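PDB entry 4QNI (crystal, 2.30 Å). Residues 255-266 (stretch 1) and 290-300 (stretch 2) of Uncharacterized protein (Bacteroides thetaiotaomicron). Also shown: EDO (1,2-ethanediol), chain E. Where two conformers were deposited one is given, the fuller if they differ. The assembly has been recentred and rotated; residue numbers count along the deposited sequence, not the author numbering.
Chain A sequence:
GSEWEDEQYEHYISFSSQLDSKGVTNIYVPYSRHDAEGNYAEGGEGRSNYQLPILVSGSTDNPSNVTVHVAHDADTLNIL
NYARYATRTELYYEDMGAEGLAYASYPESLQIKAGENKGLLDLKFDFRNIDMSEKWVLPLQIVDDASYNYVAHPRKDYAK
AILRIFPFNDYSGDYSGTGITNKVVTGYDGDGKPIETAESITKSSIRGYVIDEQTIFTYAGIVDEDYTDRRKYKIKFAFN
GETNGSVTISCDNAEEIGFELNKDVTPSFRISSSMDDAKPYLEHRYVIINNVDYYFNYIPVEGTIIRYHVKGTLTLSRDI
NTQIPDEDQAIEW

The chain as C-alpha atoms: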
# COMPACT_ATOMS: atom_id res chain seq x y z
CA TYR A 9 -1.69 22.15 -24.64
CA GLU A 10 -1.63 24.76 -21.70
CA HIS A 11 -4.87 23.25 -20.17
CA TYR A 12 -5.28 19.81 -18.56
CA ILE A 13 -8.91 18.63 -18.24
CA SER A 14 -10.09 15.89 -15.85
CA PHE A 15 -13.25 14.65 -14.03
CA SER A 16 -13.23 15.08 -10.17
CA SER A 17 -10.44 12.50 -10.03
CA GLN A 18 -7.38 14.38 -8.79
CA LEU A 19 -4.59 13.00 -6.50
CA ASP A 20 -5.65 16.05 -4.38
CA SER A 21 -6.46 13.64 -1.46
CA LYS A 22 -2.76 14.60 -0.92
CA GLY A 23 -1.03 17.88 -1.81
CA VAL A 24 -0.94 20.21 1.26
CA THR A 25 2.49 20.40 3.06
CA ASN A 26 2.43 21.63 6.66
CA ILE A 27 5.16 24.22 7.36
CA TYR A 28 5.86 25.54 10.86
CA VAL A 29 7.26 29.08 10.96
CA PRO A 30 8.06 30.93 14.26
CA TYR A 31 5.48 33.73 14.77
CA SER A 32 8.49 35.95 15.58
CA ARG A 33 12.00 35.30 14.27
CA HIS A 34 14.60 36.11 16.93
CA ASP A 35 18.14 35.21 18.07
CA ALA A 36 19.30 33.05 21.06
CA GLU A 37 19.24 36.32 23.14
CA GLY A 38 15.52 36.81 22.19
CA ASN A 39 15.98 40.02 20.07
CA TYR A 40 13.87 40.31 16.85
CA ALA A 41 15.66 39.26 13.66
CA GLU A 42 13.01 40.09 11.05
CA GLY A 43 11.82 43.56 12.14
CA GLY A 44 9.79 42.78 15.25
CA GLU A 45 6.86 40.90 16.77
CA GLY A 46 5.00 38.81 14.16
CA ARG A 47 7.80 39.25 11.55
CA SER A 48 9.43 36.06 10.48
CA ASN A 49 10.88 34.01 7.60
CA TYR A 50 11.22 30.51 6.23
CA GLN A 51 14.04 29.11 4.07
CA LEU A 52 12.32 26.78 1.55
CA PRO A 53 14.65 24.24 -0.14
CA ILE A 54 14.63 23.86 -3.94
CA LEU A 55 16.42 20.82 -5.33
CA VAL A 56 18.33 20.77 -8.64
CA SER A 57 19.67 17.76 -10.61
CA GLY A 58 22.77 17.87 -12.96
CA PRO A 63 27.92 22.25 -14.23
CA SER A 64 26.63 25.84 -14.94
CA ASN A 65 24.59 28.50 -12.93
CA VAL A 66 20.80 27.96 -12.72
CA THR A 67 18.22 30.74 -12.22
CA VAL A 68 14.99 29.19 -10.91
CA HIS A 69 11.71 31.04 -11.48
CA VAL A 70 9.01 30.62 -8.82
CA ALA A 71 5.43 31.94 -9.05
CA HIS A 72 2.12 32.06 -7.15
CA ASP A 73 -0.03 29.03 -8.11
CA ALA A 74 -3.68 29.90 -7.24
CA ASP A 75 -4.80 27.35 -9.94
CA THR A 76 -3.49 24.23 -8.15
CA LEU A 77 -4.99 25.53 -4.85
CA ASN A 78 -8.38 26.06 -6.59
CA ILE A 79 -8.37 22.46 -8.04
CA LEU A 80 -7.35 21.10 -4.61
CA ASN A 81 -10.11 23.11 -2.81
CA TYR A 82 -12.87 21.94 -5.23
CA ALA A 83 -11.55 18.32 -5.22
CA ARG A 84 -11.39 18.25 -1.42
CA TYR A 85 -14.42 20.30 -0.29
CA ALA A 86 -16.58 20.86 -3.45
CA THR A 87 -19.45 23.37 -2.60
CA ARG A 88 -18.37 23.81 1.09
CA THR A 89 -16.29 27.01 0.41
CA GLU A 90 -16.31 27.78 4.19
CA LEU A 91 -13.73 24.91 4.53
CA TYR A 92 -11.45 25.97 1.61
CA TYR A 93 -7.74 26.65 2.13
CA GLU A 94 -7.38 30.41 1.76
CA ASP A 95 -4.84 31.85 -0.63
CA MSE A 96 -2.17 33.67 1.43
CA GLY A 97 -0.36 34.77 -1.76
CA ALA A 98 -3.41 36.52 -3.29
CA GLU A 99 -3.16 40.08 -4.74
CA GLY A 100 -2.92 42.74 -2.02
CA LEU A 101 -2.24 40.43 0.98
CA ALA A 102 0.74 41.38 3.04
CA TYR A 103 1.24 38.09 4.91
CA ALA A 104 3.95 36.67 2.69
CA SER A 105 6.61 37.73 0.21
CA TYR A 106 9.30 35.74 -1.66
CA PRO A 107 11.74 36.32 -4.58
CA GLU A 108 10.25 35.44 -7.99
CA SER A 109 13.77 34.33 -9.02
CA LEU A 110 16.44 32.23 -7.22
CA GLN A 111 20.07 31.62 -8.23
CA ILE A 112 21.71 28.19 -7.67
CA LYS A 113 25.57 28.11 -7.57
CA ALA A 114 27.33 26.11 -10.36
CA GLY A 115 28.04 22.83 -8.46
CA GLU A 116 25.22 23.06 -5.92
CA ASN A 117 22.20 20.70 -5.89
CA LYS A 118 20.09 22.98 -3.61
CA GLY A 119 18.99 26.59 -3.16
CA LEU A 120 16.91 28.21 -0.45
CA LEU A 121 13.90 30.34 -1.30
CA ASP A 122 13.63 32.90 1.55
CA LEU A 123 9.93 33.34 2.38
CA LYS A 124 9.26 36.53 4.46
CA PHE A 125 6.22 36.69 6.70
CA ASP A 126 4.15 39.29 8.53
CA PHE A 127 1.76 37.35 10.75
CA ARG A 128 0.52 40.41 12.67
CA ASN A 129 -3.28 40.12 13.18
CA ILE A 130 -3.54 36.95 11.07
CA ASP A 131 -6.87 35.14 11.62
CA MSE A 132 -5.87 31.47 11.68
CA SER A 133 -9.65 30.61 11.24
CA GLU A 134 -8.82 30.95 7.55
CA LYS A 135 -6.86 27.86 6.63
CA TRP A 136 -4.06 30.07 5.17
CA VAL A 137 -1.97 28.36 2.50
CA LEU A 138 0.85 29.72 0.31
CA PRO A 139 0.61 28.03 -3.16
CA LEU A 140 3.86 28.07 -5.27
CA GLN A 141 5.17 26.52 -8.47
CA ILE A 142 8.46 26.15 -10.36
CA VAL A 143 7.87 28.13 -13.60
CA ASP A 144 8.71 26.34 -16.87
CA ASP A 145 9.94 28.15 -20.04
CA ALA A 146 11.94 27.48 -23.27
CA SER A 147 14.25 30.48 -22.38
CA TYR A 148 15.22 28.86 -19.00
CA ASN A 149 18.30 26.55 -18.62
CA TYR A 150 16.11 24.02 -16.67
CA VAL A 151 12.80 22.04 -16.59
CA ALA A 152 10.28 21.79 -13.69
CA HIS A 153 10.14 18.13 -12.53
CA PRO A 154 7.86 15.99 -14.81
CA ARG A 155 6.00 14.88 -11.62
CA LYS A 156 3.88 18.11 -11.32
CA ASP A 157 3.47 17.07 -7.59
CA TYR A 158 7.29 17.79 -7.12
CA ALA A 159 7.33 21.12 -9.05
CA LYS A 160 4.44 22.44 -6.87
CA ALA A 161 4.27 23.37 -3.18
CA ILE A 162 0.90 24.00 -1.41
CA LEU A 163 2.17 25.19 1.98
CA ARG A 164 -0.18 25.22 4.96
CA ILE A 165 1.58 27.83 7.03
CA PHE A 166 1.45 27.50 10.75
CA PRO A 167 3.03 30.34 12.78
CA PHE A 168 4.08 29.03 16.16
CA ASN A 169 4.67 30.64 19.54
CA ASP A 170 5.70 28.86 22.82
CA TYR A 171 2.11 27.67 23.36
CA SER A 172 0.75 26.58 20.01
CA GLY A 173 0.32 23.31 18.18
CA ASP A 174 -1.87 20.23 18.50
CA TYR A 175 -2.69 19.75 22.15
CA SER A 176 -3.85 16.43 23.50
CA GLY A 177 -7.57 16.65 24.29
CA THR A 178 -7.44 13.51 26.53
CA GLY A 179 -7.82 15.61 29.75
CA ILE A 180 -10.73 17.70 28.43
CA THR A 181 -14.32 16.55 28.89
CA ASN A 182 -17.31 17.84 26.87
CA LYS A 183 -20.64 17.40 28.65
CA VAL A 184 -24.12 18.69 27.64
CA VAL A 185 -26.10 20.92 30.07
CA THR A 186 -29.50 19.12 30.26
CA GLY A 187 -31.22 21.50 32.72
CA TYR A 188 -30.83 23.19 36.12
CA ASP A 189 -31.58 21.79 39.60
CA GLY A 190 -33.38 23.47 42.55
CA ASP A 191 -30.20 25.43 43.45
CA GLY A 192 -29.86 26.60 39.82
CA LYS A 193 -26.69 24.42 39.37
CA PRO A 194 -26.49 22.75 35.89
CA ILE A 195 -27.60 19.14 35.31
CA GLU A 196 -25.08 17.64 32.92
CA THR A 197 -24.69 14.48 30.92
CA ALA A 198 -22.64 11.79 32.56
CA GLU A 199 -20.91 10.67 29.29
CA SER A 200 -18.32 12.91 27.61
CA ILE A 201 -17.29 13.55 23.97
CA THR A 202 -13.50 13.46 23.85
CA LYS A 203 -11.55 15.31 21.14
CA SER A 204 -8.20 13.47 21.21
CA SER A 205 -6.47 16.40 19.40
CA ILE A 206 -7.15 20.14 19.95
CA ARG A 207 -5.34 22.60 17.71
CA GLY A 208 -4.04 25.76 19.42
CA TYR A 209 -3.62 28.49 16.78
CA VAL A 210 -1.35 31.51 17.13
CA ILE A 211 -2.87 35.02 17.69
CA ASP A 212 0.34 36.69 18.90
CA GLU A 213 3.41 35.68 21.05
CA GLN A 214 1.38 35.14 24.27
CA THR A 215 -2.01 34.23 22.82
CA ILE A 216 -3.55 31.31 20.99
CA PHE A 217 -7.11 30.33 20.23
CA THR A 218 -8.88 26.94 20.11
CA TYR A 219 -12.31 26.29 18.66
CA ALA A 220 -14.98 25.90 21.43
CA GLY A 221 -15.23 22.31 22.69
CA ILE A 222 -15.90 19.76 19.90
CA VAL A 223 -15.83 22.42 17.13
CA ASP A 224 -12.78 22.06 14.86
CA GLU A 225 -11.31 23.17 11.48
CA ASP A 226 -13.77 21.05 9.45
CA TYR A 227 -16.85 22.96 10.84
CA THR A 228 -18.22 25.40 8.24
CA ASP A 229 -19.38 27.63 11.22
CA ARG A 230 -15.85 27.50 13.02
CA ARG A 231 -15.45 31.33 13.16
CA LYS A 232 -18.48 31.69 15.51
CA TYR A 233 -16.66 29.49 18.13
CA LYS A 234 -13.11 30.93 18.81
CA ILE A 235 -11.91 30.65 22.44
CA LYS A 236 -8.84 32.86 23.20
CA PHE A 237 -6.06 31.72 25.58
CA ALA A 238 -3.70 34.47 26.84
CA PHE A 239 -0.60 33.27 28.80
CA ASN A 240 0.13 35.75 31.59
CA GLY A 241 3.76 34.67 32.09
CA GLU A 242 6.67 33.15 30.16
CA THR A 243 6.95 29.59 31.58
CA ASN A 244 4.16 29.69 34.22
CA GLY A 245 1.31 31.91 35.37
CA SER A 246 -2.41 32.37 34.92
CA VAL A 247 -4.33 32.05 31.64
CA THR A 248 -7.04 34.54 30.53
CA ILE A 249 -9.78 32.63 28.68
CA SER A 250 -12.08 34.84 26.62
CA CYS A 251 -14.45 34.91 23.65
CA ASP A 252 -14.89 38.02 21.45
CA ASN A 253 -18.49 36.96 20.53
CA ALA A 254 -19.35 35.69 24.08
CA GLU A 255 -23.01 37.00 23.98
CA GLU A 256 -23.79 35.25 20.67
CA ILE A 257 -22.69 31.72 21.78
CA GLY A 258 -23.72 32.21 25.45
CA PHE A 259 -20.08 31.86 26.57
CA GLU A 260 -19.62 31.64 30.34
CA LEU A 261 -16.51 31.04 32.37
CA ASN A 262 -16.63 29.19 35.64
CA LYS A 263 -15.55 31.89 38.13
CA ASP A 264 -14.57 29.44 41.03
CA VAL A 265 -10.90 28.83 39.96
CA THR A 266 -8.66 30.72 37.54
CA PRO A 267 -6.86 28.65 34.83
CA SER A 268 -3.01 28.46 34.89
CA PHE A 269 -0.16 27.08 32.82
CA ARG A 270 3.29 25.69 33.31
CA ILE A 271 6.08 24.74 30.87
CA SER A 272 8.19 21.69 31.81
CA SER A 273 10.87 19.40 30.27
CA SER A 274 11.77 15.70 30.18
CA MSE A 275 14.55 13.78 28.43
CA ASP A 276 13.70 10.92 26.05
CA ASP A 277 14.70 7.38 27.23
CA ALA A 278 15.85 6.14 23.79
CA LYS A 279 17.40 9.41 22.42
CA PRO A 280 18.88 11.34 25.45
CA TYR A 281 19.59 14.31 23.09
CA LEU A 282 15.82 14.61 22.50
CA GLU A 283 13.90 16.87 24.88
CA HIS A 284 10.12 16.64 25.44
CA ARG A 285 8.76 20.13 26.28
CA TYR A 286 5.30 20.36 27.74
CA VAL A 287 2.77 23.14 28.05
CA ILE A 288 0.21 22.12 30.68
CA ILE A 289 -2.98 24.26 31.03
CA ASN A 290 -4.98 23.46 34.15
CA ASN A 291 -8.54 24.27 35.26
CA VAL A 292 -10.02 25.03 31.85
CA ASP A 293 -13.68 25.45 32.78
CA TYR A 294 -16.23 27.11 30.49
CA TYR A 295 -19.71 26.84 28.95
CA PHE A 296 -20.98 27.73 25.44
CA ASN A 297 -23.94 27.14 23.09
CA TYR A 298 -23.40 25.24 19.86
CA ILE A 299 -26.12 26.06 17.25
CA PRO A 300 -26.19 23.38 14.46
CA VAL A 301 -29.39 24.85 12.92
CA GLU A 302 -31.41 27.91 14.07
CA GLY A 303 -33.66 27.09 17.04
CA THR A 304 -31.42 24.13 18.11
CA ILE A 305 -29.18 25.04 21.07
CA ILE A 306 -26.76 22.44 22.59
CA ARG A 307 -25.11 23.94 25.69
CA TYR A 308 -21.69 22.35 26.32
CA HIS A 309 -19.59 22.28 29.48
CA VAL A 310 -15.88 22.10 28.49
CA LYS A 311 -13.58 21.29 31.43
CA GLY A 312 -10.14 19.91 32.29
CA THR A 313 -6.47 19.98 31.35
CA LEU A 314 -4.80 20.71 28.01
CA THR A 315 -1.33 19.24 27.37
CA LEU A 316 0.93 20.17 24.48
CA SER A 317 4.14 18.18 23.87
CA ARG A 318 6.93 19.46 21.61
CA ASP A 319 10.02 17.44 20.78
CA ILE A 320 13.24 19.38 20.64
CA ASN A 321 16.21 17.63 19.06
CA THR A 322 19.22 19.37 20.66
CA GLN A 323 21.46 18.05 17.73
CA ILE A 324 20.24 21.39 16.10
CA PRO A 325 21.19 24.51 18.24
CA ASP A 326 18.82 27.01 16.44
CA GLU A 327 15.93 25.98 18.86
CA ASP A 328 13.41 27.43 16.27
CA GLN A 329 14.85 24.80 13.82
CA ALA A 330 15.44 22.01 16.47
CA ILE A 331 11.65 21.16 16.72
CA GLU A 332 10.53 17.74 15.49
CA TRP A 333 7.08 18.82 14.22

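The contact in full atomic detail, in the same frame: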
# COMPACT_ATOMS: atom_id res chain seq x y z
N GLU A 255 -21.55 36.85 23.91
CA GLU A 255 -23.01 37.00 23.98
C GLU A 255 -23.76 36.16 22.95
O GLU A 255 -24.85 35.67 23.24
CB GLU A 255 -23.44 38.48 23.84
CG GLU A 255 -22.76 39.45 24.81
CD GLU A 255 -22.98 39.18 26.29
OE1 GLU A 255 -24.05 39.58 26.81
OE2 GLU A 255 -22.08 38.59 26.93
N GLU A 256 -23.19 36.00 21.76
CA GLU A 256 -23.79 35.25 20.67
C GLU A 256 -23.87 33.74 20.98
O GLU A 256 -24.91 33.12 20.72
CB GLU A 256 -22.99 35.49 19.38
CG GLU A 256 -23.63 34.89 18.14
CD GLU A 256 -22.91 35.12 16.83
OE1 GLU A 256 -21.72 35.51 16.85
OE2 GLU A 256 -23.53 34.89 15.77
N ILE A 257 -22.79 33.16 21.54
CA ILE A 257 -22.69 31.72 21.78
C ILE A 257 -22.90 31.38 23.28
O ILE A 257 -22.63 30.26 23.71
CB ILE A 257 -21.36 31.17 21.20
CG1 ILE A 257 -20.11 31.67 21.94
CG2 ILE A 257 -21.27 31.45 19.68
CD1 ILE A 257 -18.81 30.73 21.69
N GLY A 258 -23.43 32.35 24.02
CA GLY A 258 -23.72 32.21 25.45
C GLY A 258 -22.55 31.72 26.27
O GLY A 258 -22.71 30.84 27.12
N PHE A 259 -21.35 32.22 25.94
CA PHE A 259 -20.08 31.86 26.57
C PHE A 259 -20.11 32.30 28.02
O PHE A 259 -20.60 33.39 28.33
CB PHE A 259 -18.88 32.47 25.81
CG PHE A 259 -17.52 32.17 26.41
CD1 PHE A 259 -16.88 30.97 26.14
CD2 PHE A 259 -16.89 33.09 27.24
CE1 PHE A 259 -15.63 30.69 26.70
CE2 PHE A 259 -15.63 32.82 27.78
CZ PHE A 259 -15.01 31.62 27.51
N GLU A 260 -19.65 31.42 28.90
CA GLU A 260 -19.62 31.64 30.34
C GLU A 260 -18.44 30.92 30.95
O GLU A 260 -18.28 29.72 30.78
CB GLU A 260 -20.92 31.15 31.00
CG GLU A 260 -22.03 32.19 31.05
CD GLU A 260 -22.03 33.11 32.27
OE1 GLU A 260 -22.08 32.59 33.41
OE2 GLU A 260 -22.06 34.34 32.07
N LEU A 261 -17.61 31.65 31.65
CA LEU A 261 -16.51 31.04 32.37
C LEU A 261 -16.95 30.66 33.75
O LEU A 261 -17.73 31.38 34.37
CB LEU A 261 -15.32 31.99 32.51
CG LEU A 261 -14.46 32.16 31.30
CD1 LEU A 261 -13.55 33.34 31.51
CD2 LEU A 261 -13.65 30.88 31.00
N ASN A 262 -16.41 29.56 34.26
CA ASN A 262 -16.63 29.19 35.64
C ASN A 262 -15.70 30.09 36.44
O ASN A 262 -14.50 30.12 36.19
CB ASN A 262 -16.37 27.72 35.85
CG ASN A 262 -16.65 27.26 37.26
OD1 ASN A 262 -15.85 27.48 38.17
ND2 ASN A 262 -17.79 26.60 37.45
N LYS A 263 -16.27 30.91 37.33
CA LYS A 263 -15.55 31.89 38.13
C LYS A 263 -14.88 31.33 39.42
O LYS A 263 -14.12 32.05 40.05
CB LYS A 263 -16.52 33.02 38.50
N ASP A 264 -15.11 30.04 39.78
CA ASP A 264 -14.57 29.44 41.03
C ASP A 264 -13.03 29.40 41.09
O ASP A 264 -12.45 29.78 42.11
CB ASP A 264 -15.13 28.01 41.27
CG ASP A 264 -16.65 27.87 41.32
OD1 ASP A 264 -17.35 28.90 41.57
OD2 ASP A 264 -17.14 26.73 41.13
N VAL A 265 -12.37 28.90 40.02
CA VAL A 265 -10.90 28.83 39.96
C VAL A 265 -10.44 29.48 38.67
O VAL A 265 -11.17 29.49 37.69
CB VAL A 265 -10.29 27.40 40.12
CG1 VAL A 265 -10.65 26.77 41.48
CG2 VAL A 265 -10.67 26.49 38.96
N THR A 266 -9.24 30.05 38.70
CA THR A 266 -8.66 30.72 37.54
C THR A 266 -7.68 29.75 36.86
O THR A 266 -6.88 29.09 37.54
CB THR A 266 -8.03 32.06 37.93
OG1 THR A 266 -7.02 31.83 38.91
CG2 THR A 266 -9.05 33.07 38.46
N ASN A 290 -4.07 24.04 33.17
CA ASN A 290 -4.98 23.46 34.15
C ASN A 290 -6.19 24.32 34.38
O ASN A 290 -6.16 25.53 34.18
CB ASN A 290 -4.26 23.25 35.48
CG ASN A 290 -3.19 22.20 35.44
OD1 ASN A 290 -2.02 22.46 35.71
ND2 ASN A 290 -3.56 20.98 35.10
N ASN A 291 -7.27 23.67 34.86
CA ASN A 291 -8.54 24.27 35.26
C ASN A 291 -9.23 25.06 34.16
O ASN A 291 -9.78 26.15 34.40
CB ASN A 291 -8.36 25.13 36.53
CG ASN A 291 -7.96 24.28 37.70
OD1 ASN A 291 -8.60 23.26 37.98
ND2 ASN A 291 -6.86 24.62 38.34
N VAL A 292 -9.27 24.48 32.97
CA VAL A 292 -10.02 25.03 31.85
C VAL A 292 -11.46 24.69 32.21
O VAL A 292 -11.76 23.53 32.45
CB VAL A 292 -9.56 24.46 30.49
CG1 VAL A 292 -10.44 24.98 29.37
CG2 VAL A 292 -8.09 24.76 30.23
N ASP A 293 -12.31 25.68 32.38
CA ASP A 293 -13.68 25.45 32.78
C ASP A 293 -14.58 26.53 32.17
O ASP A 293 -14.59 27.67 32.64
CB ASP A 293 -13.78 25.43 34.34
CG ASP A 293 -15.07 24.85 34.88
OD1 ASP A 293 -16.07 24.81 34.12
OD2 ASP A 293 -15.12 24.54 36.07
N TYR A 294 -15.31 26.17 31.12
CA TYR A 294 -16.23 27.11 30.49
C TYR A 294 -17.44 26.39 29.87
O TYR A 294 -17.46 25.16 29.66
CB TYR A 294 -15.52 28.02 29.45
CG TYR A 294 -15.02 27.31 28.22
CD1 TYR A 294 -15.85 27.11 27.11
CD2 TYR A 294 -13.69 26.93 28.10
CE1 TYR A 294 -15.38 26.48 25.96
CE2 TYR A 294 -13.21 26.27 26.97
CZ TYR A 294 -14.06 26.07 25.88
OH TYR A 294 -13.60 25.46 24.75
N TYR A 295 -18.45 27.21 29.57
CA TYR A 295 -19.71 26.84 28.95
C TYR A 295 -19.95 27.64 27.66
O TYR A 295 -19.63 28.83 27.62
CB TYR A 295 -20.85 27.14 29.91
CG TYR A 295 -20.86 26.34 31.18
CD1 TYR A 295 -20.18 26.78 32.31
CD2 TYR A 295 -21.67 25.22 31.31
CE1 TYR A 295 -20.24 26.08 33.51
CE2 TYR A 295 -21.77 24.53 32.51
CZ TYR A 295 -21.03 24.95 33.61
OH TYR A 295 -21.12 24.27 34.80
N PHE A 296 -20.60 27.02 26.66
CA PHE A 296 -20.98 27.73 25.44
C PHE A 296 -22.13 27.00 24.76
O PHE A 296 -22.33 25.81 25.00
CB PHE A 296 -19.79 27.90 24.46
CG PHE A 296 -19.46 26.68 23.64
CD1 PHE A 296 -18.71 25.65 24.18
CD2 PHE A 296 -19.91 26.56 22.32
CE1 PHE A 296 -18.40 24.52 23.42
CE2 PHE A 296 -19.61 25.43 21.57
CZ PHE A 296 -18.85 24.42 22.12
N ASN A 297 -22.84 27.70 23.86
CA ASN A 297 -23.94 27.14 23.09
C ASN A 297 -23.52 26.85 21.67
O ASN A 297 -23.06 27.75 20.96
CB ASN A 297 -25.15 28.09 23.06
CG ASN A 297 -25.77 28.39 24.40
OD1 ASN A 297 -25.91 27.53 25.27
ND2 ASN A 297 -26.23 29.62 24.57
N TYR A 298 -23.64 25.59 21.24
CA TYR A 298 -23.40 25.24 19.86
C TYR A 298 -24.78 25.27 19.18
O TYR A 298 -25.74 24.75 19.75
CB TYR A 298 -22.67 23.90 19.68
CG TYR A 298 -22.48 23.56 18.23
CD1 TYR A 298 -21.66 24.33 17.41
CD2 TYR A 298 -23.20 22.52 17.63
CE1 TYR A 298 -21.56 24.09 16.04
CE2 TYR A 298 -23.07 22.25 16.26
CZ TYR A 298 -22.26 23.04 15.47
OH TYR A 298 -22.14 22.79 14.13
N ILE A 299 -24.87 25.92 17.99
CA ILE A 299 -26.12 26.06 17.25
C ILE A 299 -25.94 25.37 15.87
O ILE A 299 -25.37 25.97 14.95
CB ILE A 299 -26.57 27.57 17.15
CG1 ILE A 299 -26.64 28.26 18.54
CG2 ILE A 299 -27.92 27.72 16.44
CD1 ILE A 299 -25.43 29.17 18.85
N PRO A 300 -26.34 24.08 15.76
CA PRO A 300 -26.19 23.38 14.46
C PRO A 300 -27.10 24.01 13.39
O PRO A 300 -26.65 24.37 12.31
CB PRO A 300 -26.61 21.94 14.77
CG PRO A 300 -26.79 21.87 16.26
CD PRO A 300 -27.02 23.23 16.76
C1 EDO E . -10.18 23.91 24.34
O1 EDO E . -11.10 24.93 24.69
C2 EDO E . -10.69 22.57 24.83
O2 EDO E . -11.82 22.17 24.07
O HOH W 1 -5.26 26.88 38.04

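The two stretches meet as an antiparallel pair in which a long strand that enters from earlier in the chain and runs through residues 290-298 carries a short partner strand, Glu260 and Leu261, with loop on either side of it. Together they bury 675 Å², and four backbone hydrogen bonds set the register. Glu260 pairs reciprocally with Tyr295: Glu260 N donates to Tyr295 O (2.9 Å) and Tyr295 N donates to Glu260 O (2.8 Å). Beyond this pair, Asn262 N reaches Asp293 O at 3.1 Å in a nearly linear bond, and at the other end Asn297 N donates to Ile257 O over a short 2.6 Å. Contacts from CA support the ladder, with Phe259 CA 3.2 Å from Tyr295 O and Tyr294 CA 3.3 Å from Glu260 O.

Gly258 lies between the outer bond at Ile257 and the central pair. Its phi/psi of 52/40° favours glycine, and so does the space around it: a CB would point toward the partner strand and lie 2.4 Å from Asn297 ND2, a clash. Without one, Gly258 CA can sit 3.7 Å from Asn297 ND2. The m rotamer of Asn297 places its amide here, while its OD1 is hydrogen-bonded elsewhere in the structure.

Leu261 and Tyr294 share one face of the sheet. Tyr294 takes chi1 p (68°), and the m,t conformer of Leu261 brings its end nearer the partner strand, so that Leu261 CD2 packs 3.8 Å from Tyr294 CB. Phe259 also reaches this tyrosine. Its CA-to-CB bond points away overall, but with chi1 at 179° the ring comes nearer, and Phe259 CE1 lies 3.6 Å from Tyr294 CD1. The two rings meet obliquely, with centroids 5.5 Å apart and planes at 39°. Tyrosine suits this buried position because its ring offers an apolar surface to Phe259, and its CB to Leu261, while its hydroxyl finds a polar partner: Tyr294 OH is 2.6 Å from O1 of the ethanediol, a hydrogen bond in which either could be the donor. The diol probably came from the crystallisation liquor.

On the face shared by Glu260 and Tyr295, the side chains approach at their bases, Glu260 CB to Tyr295 CB being 4.2 Å. The m,m conformer of Glu260 then leads its exposed end away from the partner strand. On the side of the strand that carries Tyr294, the p,t rotamer of buried Ile257 sets Ile257 CD1 4.1 Å from Phe296 CB, an apolar contact next to the short backbone bond.

Past the strand pair, Asn262 is t (chi1 -177°) and points toward Asp293, also t, with Asn262 CB 3.3 Å from Asp293 CG. Asn262 OD1 accepts a hydrogen bond from Asp264 N (3.1 Å), bracing the turn within its own stretch. The two stretches then diverge, yet Val265 CG2 still touches Asn291 CB at 3.6 Å. A water closes this end, donating to Thr266 O and accepting from Asn291 ND2, each 2.8 Å from the water oxygen.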